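Local structure of Serpin48 (3OZQ) at residues N86-T90 and K227-S231; A168-N172 and I366-G370. The protein inhibits the serine protease SPE specifically, acting as a serpin in the innate immunity of the beetle Tenebrio molitor. One frame throughout, in Å; residues are numbered along the deposited sequence.

Contact 1 of 2, residues N86-T90 and K227-S231; sequences NEEYT and KGGAS
Tyr89 and Glu88 meet the backbone and side chains of Lys227, Gly228 and Ala230. Here two loops of the serpin fold touch, one leading into strand 90-100 and one joining strands 219-225 and 231-237. The first loop is bent by an Asx turn, Glu88 N to Asn86 OD1. The Tyr89 ring is sandwiched. Asn86 CB lies over the centre of one face, and Ala230 CB packs on the opposite face as a CH-pi contact, 4.3 Å from the centroid of the ring. The carbonyl oxygens Lys227 O and Gly228 O line the ring edge, with Lys227 O 3.4 Å from Tyr89 CD2. Tyr89 OH is buried and has no polar partner in the model.

Glu88 lies across Lys227. Its chain folds at chi2 (-62°), which brings OE2 to 3.7 Å from Lys227 CD. The charged ends do not meet: Glu88 OE2 is 6.0 Å from Lys227 NZ, which is hydrogen-bonded to Trp175 O. Gly228 has a positive phi (99°), and a CB there would clash with Glu88 CB and also press on Lys227 O. A single water spans the two loops, 2.7 Å from Glu88 O and 2.6 Å from Lys227 O.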
ATOM      1  N   ASN A  86      15.081   7.520   1.624  1.00 60.75           N
ATOM      2  CA  ASN A  86      15.746   8.453   0.732  1.00 60.72           C
ATOM      3  C   ASN A  86      15.993   9.721   1.528  1.00 56.97           C
ATOM      4  O   ASN A  86      15.522   9.851   2.662  1.00 50.57           O
ATOM      5  CB  ASN A  86      14.839   8.745  -0.475  1.00 53.67           C
ATOM      6  CG  ASN A  86      15.581   9.379  -1.658  1.00 60.49           C
ATOM      7  OD1 ASN A  86      15.548  10.600  -1.858  1.00 55.93           O
ATOM      8  ND2 ASN A  86      16.221   8.541  -2.467  1.00 66.49           N
ATOM      9  N   GLU A  87      16.744  10.648   0.946  1.00 54.12           N
ATOM     10  CA  GLU A  87      16.918  11.950   1.551  1.00 55.14           C
ATOM     11  C   GLU A  87      15.668  12.758   1.247  1.00 56.59           C
ATOM     12  O   GLU A  87      15.229  13.571   2.057  1.00 55.90           O
ATOM     13  CB  GLU A  87      18.140  12.655   0.962  1.00 59.38           C
ATOM     14  CG  GLU A  87      19.445  11.907   1.140  1.00 59.55           C
ATOM     15  CD  GLU A  87      20.624  12.645   0.540  1.00 66.79           C
ATOM     16  OE1 GLU A  87      20.456  13.290  -0.524  1.00 68.86           O
ATOM     17  OE2 GLU A  87      21.719  12.585   1.137  1.00 69.70           O
ATOM     18  N   GLU A  88      15.094  12.501   0.072  1.00 55.61           N
ATOM     19  CA  GLU A  88      13.969  13.272  -0.455  1.00 55.68           C
ATOM     20  C   GLU A  88      12.586  12.776  -0.020  1.00 55.57           C
ATOM     21  O   GLU A  88      11.606  13.520  -0.117  1.00 52.38           O
ATOM     22  CB  GLU A  88      14.028  13.302  -1.988  1.00 56.48           C
ATOM     23  CG  GLU A  88      15.320  13.869  -2.562  1.00 58.56           C
ATOM     24  CD  GLU A  88      15.561  15.317  -2.168  1.00 60.80           C
ATOM     25  OE1 GLU A  88      16.728  15.755  -2.251  1.00 65.74           O
ATOM     26  OE2 GLU A  88      14.592  16.016  -1.786  1.00 60.54           O
ATOM     27  N   TYR A  89      12.499  11.526   0.431  1.00 48.66           N
ATOM     28  CA  TYR A  89      11.212  10.936   0.793  1.00 50.29           C
ATOM     29  C   TYR A  89      11.350   9.725   1.709  1.00 51.83           C
ATOM     30  O   TYR A  89      12.360   9.015   1.668  1.00 48.96           O
ATOM     31  CB  TYR A  89      10.442  10.529  -0.460  1.00 47.57           C
ATOM     32  CG  TYR A  89      11.105   9.439  -1.281  1.00 50.36           C
ATOM     33  CD1 TYR A  89      11.130   8.117  -0.842  1.00 50.10           C
ATOM     34  CD2 TYR A  89      11.687   9.730  -2.507  1.00 48.91           C
ATOM     35  CE1 TYR A  89      11.726   7.123  -1.604  1.00 53.47           C
ATOM     36  CE2 TYR A  89      12.284   8.747  -3.270  1.00 49.26           C
ATOM     37  CZ  TYR A  89      12.300   7.449  -2.824  1.00 54.92           C
ATOM     38  OH  TYR A  89      12.901   6.482  -3.603  1.00 56.28           O
ATOM     39  N   THR A  90      10.317   9.475   2.516  1.00 47.68           N
ATOM     40  CA  THR A  90      10.371   8.392   3.497  1.00 46.63           C
ATOM     41  C   THR A  90       9.079   7.584   3.588  1.00 46.73           C
ATOM     42  O   THR A  90       7.986   8.138   3.748  1.00 47.56           O
ATOM     43  CB  THR A  90      10.659   8.937   4.899  1.00 46.23           C
ATOM     44  OG1 THR A  90      11.556  10.049   4.808  1.00 54.59           O
ATOM     45  CG2 THR A  90      11.268   7.843   5.786  1.00 51.26           C
ATOM     46  N   LYS A 227      10.150  14.547  -5.574  1.00 45.53           N
ATOM     47  CA  LYS A 227      11.587  14.687  -5.436  1.00 47.09           C
ATOM     48  C   LYS A 227      12.211  13.347  -5.086  1.00 52.40           C
ATOM     49  O   LYS A 227      11.714  12.625  -4.208  1.00 50.50           O
ATOM     50  CB  LYS A 227      11.928  15.717  -4.361  1.00 52.53           C
ATOM     51  CG  LYS A 227      11.686  17.153  -4.771  1.00 49.24           C
ATOM     52  CD  LYS A 227      12.276  18.107  -3.740  1.00 55.00           C
ATOM     53  CE  LYS A 227      12.040  19.560  -4.116  1.00 60.38           C
ATOM     54  NZ  LYS A 227      10.625  19.975  -3.881  1.00 63.00           N
ATOM     55  N   GLY A 228      13.296  13.012  -5.778  1.00 47.23           N
ATOM     56  CA  GLY A 228      14.073  11.835  -5.453  1.00 49.18           C
ATOM     57  C   GLY A 228      13.738  10.655  -6.341  1.00 52.45           C
ATOM     58  O   GLY A 228      14.287   9.566  -6.161  1.00 53.98           O
ATOM     59  N   GLY A 229      12.818  10.853  -7.281  1.00 45.47           N
ATOM     60  CA  GLY A 229      12.492   9.808  -8.238  1.00 51.31           C
ATOM     61  C   GLY A 229      11.175   9.064  -8.059  1.00 51.74           C
ATOM     62  O   GLY A 229      10.744   8.331  -8.952  1.00 56.69           O
ATOM     63  N   ALA A 230      10.537   9.233  -6.908  1.00 50.07           N
ATOM     64  CA  ALA A 230       9.221   8.653  -6.679  1.00 41.50           C
ATOM     65  C   ALA A 230       8.191   9.354  -7.564  1.00 43.94           C
ATOM     66  O   ALA A 230       8.476  10.412  -8.140  1.00 40.73           O
ATOM     67  CB  ALA A 230       8.848   8.809  -5.229  1.00 47.24           C
ATOM     68  N   SER A 231       6.994   8.783  -7.677  1.00 37.61           N
ATOM     69  CA  SER A 231       5.947   9.456  -8.453  1.00 39.48           C
ATOM     70  C   SER A 231       4.534   9.050  -8.037  1.00 36.56           C
ATOM     71  O   SER A 231       4.332   7.988  -7.453  1.00 35.53           O
ATOM     72  CB  SER A 231       6.152   9.220  -9.947  1.00 36.36           C
ATOM     73  OG  SER A 231       5.872   7.877 -10.296  1.00 40.68           O
TER
HETATM   74  O   HOH W   1      10.003  13.367  -2.338  1.00 44.01           O

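Contact 2 of 2, residues A168-N172 and I366-G370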
ATOM      1  N   ALA A 168       1.075  -1.191   9.533  1.00 33.37           N
ATOM      2  CA  ALA A 168       0.662   0.197   9.467  1.00 30.35           C
ATOM      3  C   ALA A 168       1.719   0.968   8.708  1.00 35.13           C
ATOM      4  O   ALA A 168       2.911   0.773   8.939  1.00 34.41           O
ATOM      5  CB  ALA A 168       0.527   0.770  10.835  1.00 32.57           C
ATOM      6  N   LEU A 169       1.287   1.845   7.812  1.00 31.35           N
ATOM      7  CA  LEU A 169       2.239   2.666   7.060  1.00 36.07           C
ATOM      8  C   LEU A 169       1.640   3.915   6.449  1.00 35.69           C
ATOM      9  O   LEU A 169       0.425   4.085   6.370  1.00 33.63           O
ATOM     10  CB  LEU A 169       2.980   1.873   5.958  1.00 33.65           C
ATOM     11  CG  LEU A 169       2.333   0.873   4.980  1.00 35.92           C
ATOM     12  CD1 LEU A 169       0.834   0.899   4.909  1.00 37.25           C
ATOM     13  CD2 LEU A 169       2.948   0.903   3.553  1.00 27.92           C
ATOM     14  N   TYR A 170       2.538   4.783   6.007  1.00 37.72           N
ATOM     15  CA  TYR A 170       2.179   5.996   5.305  1.00 33.86           C
ATOM     16  C   TYR A 170       3.458   6.527   4.682  1.00 37.79           C
ATOM     17  O   TYR A 170       4.560   6.197   5.127  1.00 34.92           O
ATOM     18  CB  TYR A 170       1.553   7.023   6.252  1.00 38.29           C
ATOM     19  CG  TYR A 170       2.521   7.665   7.219  1.00 42.52           C
ATOM     20  CD1 TYR A 170       3.175   8.847   6.891  1.00 41.89           C
ATOM     21  CD2 TYR A 170       2.775   7.096   8.466  1.00 41.61           C
ATOM     22  CE1 TYR A 170       4.057   9.446   7.775  1.00 43.22           C
ATOM     23  CE2 TYR A 170       3.661   7.687   9.359  1.00 43.36           C
ATOM     24  CZ  TYR A 170       4.299   8.866   9.005  1.00 47.60           C
ATOM     25  OH  TYR A 170       5.181   9.462   9.877  1.00 49.55           O
ATOM     26  N   PHE A 171       3.296   7.343   3.648  1.00 39.24           N
ATOM     27  CA  PHE A 171       4.396   7.800   2.813  1.00 41.81           C
ATOM     28  C   PHE A 171       4.533   9.308   2.945  1.00 45.13           C
ATOM     29  O   PHE A 171       3.541  10.017   3.103  1.00 41.77           O
ATOM     30  CB  PHE A 171       4.092   7.463   1.354  1.00 41.64           C
ATOM     31  CG  PHE A 171       5.261   7.645   0.427  1.00 43.23           C
ATOM     32  CD1 PHE A 171       6.428   6.924   0.613  1.00 45.23           C
ATOM     33  CD2 PHE A 171       5.188   8.529  -0.645  1.00 40.74           C
ATOM     34  CE1 PHE A 171       7.509   7.081  -0.257  1.00 50.41           C
ATOM     35  CE2 PHE A 171       6.264   8.687  -1.514  1.00 43.77           C
ATOM     36  CZ  PHE A 171       7.423   7.955  -1.323  1.00 41.06           C
ATOM     37  N   ASN A 172       5.767   9.790   2.877  1.00 44.34           N
ATOM     38  CA  ASN A 172       6.033  11.219   2.917  1.00 44.32           C
ATOM     39  C   ASN A 172       6.949  11.636   1.771  1.00 46.27           C
ATOM     40  O   ASN A 172       8.076  11.143   1.663  1.00 44.02           O
ATOM     41  CB  ASN A 172       6.650  11.598   4.258  1.00 46.57           C
ATOM     42  CG  ASN A 172       7.136  13.030   4.286  1.00 54.69           C
ATOM     43  OD1 ASN A 172       6.396  13.946   4.663  1.00 58.13           O
ATOM     44  ND2 ASN A 172       8.384  13.238   3.878  1.00 52.29           N
ATOM     45  N   ILE A 366       5.515  -0.243  -7.556  1.00 37.98           N
ATOM     46  CA  ILE A 366       4.302   0.278  -6.924  1.00 34.82           C
ATOM     47  C   ILE A 366       4.301   0.068  -5.404  1.00 34.63           C
ATOM     48  O   ILE A 366       4.403  -1.057  -4.923  1.00 36.27           O
ATOM     49  CB  ILE A 366       3.044  -0.347  -7.542  1.00 37.54           C
ATOM     50  CG1 ILE A 366       2.961   0.018  -9.026  1.00 38.92           C
ATOM     51  CG2 ILE A 366       1.770   0.137  -6.803  1.00 31.48           C
ATOM     52  CD1 ILE A 366       1.798  -0.612  -9.755  1.00 38.81           C
ATOM     53  N   LEU A 367       4.189   1.166  -4.661  1.00 34.88           N
ATOM     54  CA  LEU A 367       4.169   1.156  -3.204  1.00 33.10           C
ATOM     55  C   LEU A 367       2.755   1.238  -2.612  1.00 34.61           C
ATOM     56  O   LEU A 367       2.455   0.611  -1.600  1.00 32.29           O
ATOM     57  CB  LEU A 367       4.997   2.322  -2.667  1.00 35.31           C
ATOM     58  CG  LEU A 367       6.417   1.983  -2.223  1.00 46.87           C
ATOM     59  CD1 LEU A 367       7.204   1.369  -3.374  1.00 44.86           C
ATOM     60  CD2 LEU A 367       7.123   3.194  -1.636  1.00 44.67           C
ATOM     61  N   PHE A 368       1.907   2.034  -3.249  1.00 33.16           N
ATOM     62  CA  PHE A 368       0.536   2.253  -2.805  1.00 35.93           C
ATOM     63  C   PHE A 368      -0.352   2.330  -4.033  1.00 33.98           C
ATOM     64  O   PHE A 368       0.083   2.786  -5.084  1.00 32.65           O
ATOM     65  CB  PHE A 368       0.411   3.592  -2.080  1.00 32.00           C
ATOM     66  CG  PHE A 368       0.904   3.580  -0.662  1.00 33.22           C
ATOM     67  CD1 PHE A 368       0.092   3.113   0.362  1.00 31.85           C
ATOM     68  CD2 PHE A 368       2.157   4.077  -0.343  1.00 37.51           C
ATOM     69  CE1 PHE A 368       0.522   3.128   1.681  1.00 34.12           C
ATOM     70  CE2 PHE A 368       2.602   4.090   0.980  1.00 33.23           C
ATOM     71  CZ  PHE A 368       1.776   3.619   1.989  1.00 36.42           C
ATOM     72  N   ALA A 369      -1.589   1.872  -3.900  1.00 32.18           N
ATOM     73  CA  ALA A 369      -2.572   2.035  -4.951  1.00 31.84           C
ATOM     74  C   ALA A 369      -3.930   2.317  -4.306  1.00 29.21           C
ATOM     75  O   ALA A 369      -4.149   1.984  -3.149  1.00 30.06           O
ATOM     76  CB  ALA A 369      -2.635   0.811  -5.815  1.00 31.03           C
ATOM     77  N   GLY A 370      -4.825   2.950  -5.042  1.00 29.60           N
ATOM     78  CA  GLY A 370      -6.131   3.243  -4.486  1.00 30.04           C
ATOM     79  C   GLY A 370      -7.003   3.994  -5.465  1.00 33.41           C
ATOM     80  O   GLY A 370      -6.700   4.107  -6.651  1.00 31.74           O
TER
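The Phe368 ring pushes its far end into a hollow between Leu169 and Phe171. Leu169 and Phe171 form the walls, and the backbone at Tyr170 is the floor, with Tyr170 CA 4.1 Å from Phe368 CZ. On one wall both methyl groups of Leu169 reach the ring. The closer one, CD2, comes to 3.3 Å from Phe368 CZ. That is short for two carbons, and the chi2 of Leu169 (14°) is nearly eclipsed, so the exact position of this methyl is doubtful. On the other wall Phe171 CB lies 3.7 Å from Phe368 CE2. The Phe171 ring continues past Phe368 because its CG is anti to the backbone N (chi1 -169°). It is met there by a second bump, Leu367 CD2, at 4.1 Å from Phe171 CE1.

In the serpin fold this is where sheet A packs on sheet B. The two strand segments run nearly at right angles, at 100°, with axes 8.8 Å apart. Strand 163-174 belongs to sheet A, and in serpins the reactive loop inserts between it and strand 310-321 when a protease is trapped. Strand 365-372 belongs to sheet B. Leu367 and Phe368 both face Ile360 in a classic beta bulge, and this lets two successive side chains point at sheet A. Leu91 and Ser317 also touch Phe368.

With an alanine at Phe368, a gap would probably open between Leu169 and Phe171, and the Leu169 side chain would be set free to turn. The CB of Tyr170 is directed away from segment 366-370. Its ring stacks with His92, and its OH is hydrogen-bonded to Gln145 OE1.

Contact 2 is core: its centre is about 4 Å from the centre of the chain, and every touching residue is buried. The centre of contact 1 is about 16 Å from that point, and this contact is only partly buried. Their chemistry follows: contact 2 is wholly apolar between strands, while contact 1 mixes a ring with carbonyls, charged chains and a water. They involve related elements. Segment 86-90 enters strand 90-100, which pairs with the strand of 168-172. Segment 227-231 enters strand 231-237, separated from that of 366-370 by strand 356-362 alone. The two contacts adjoin: Tyr89 CD1 packs 3.7 Å from Phe171 CZ, and Thr90 O probably accepts a hydrogen bond from Asn172 N.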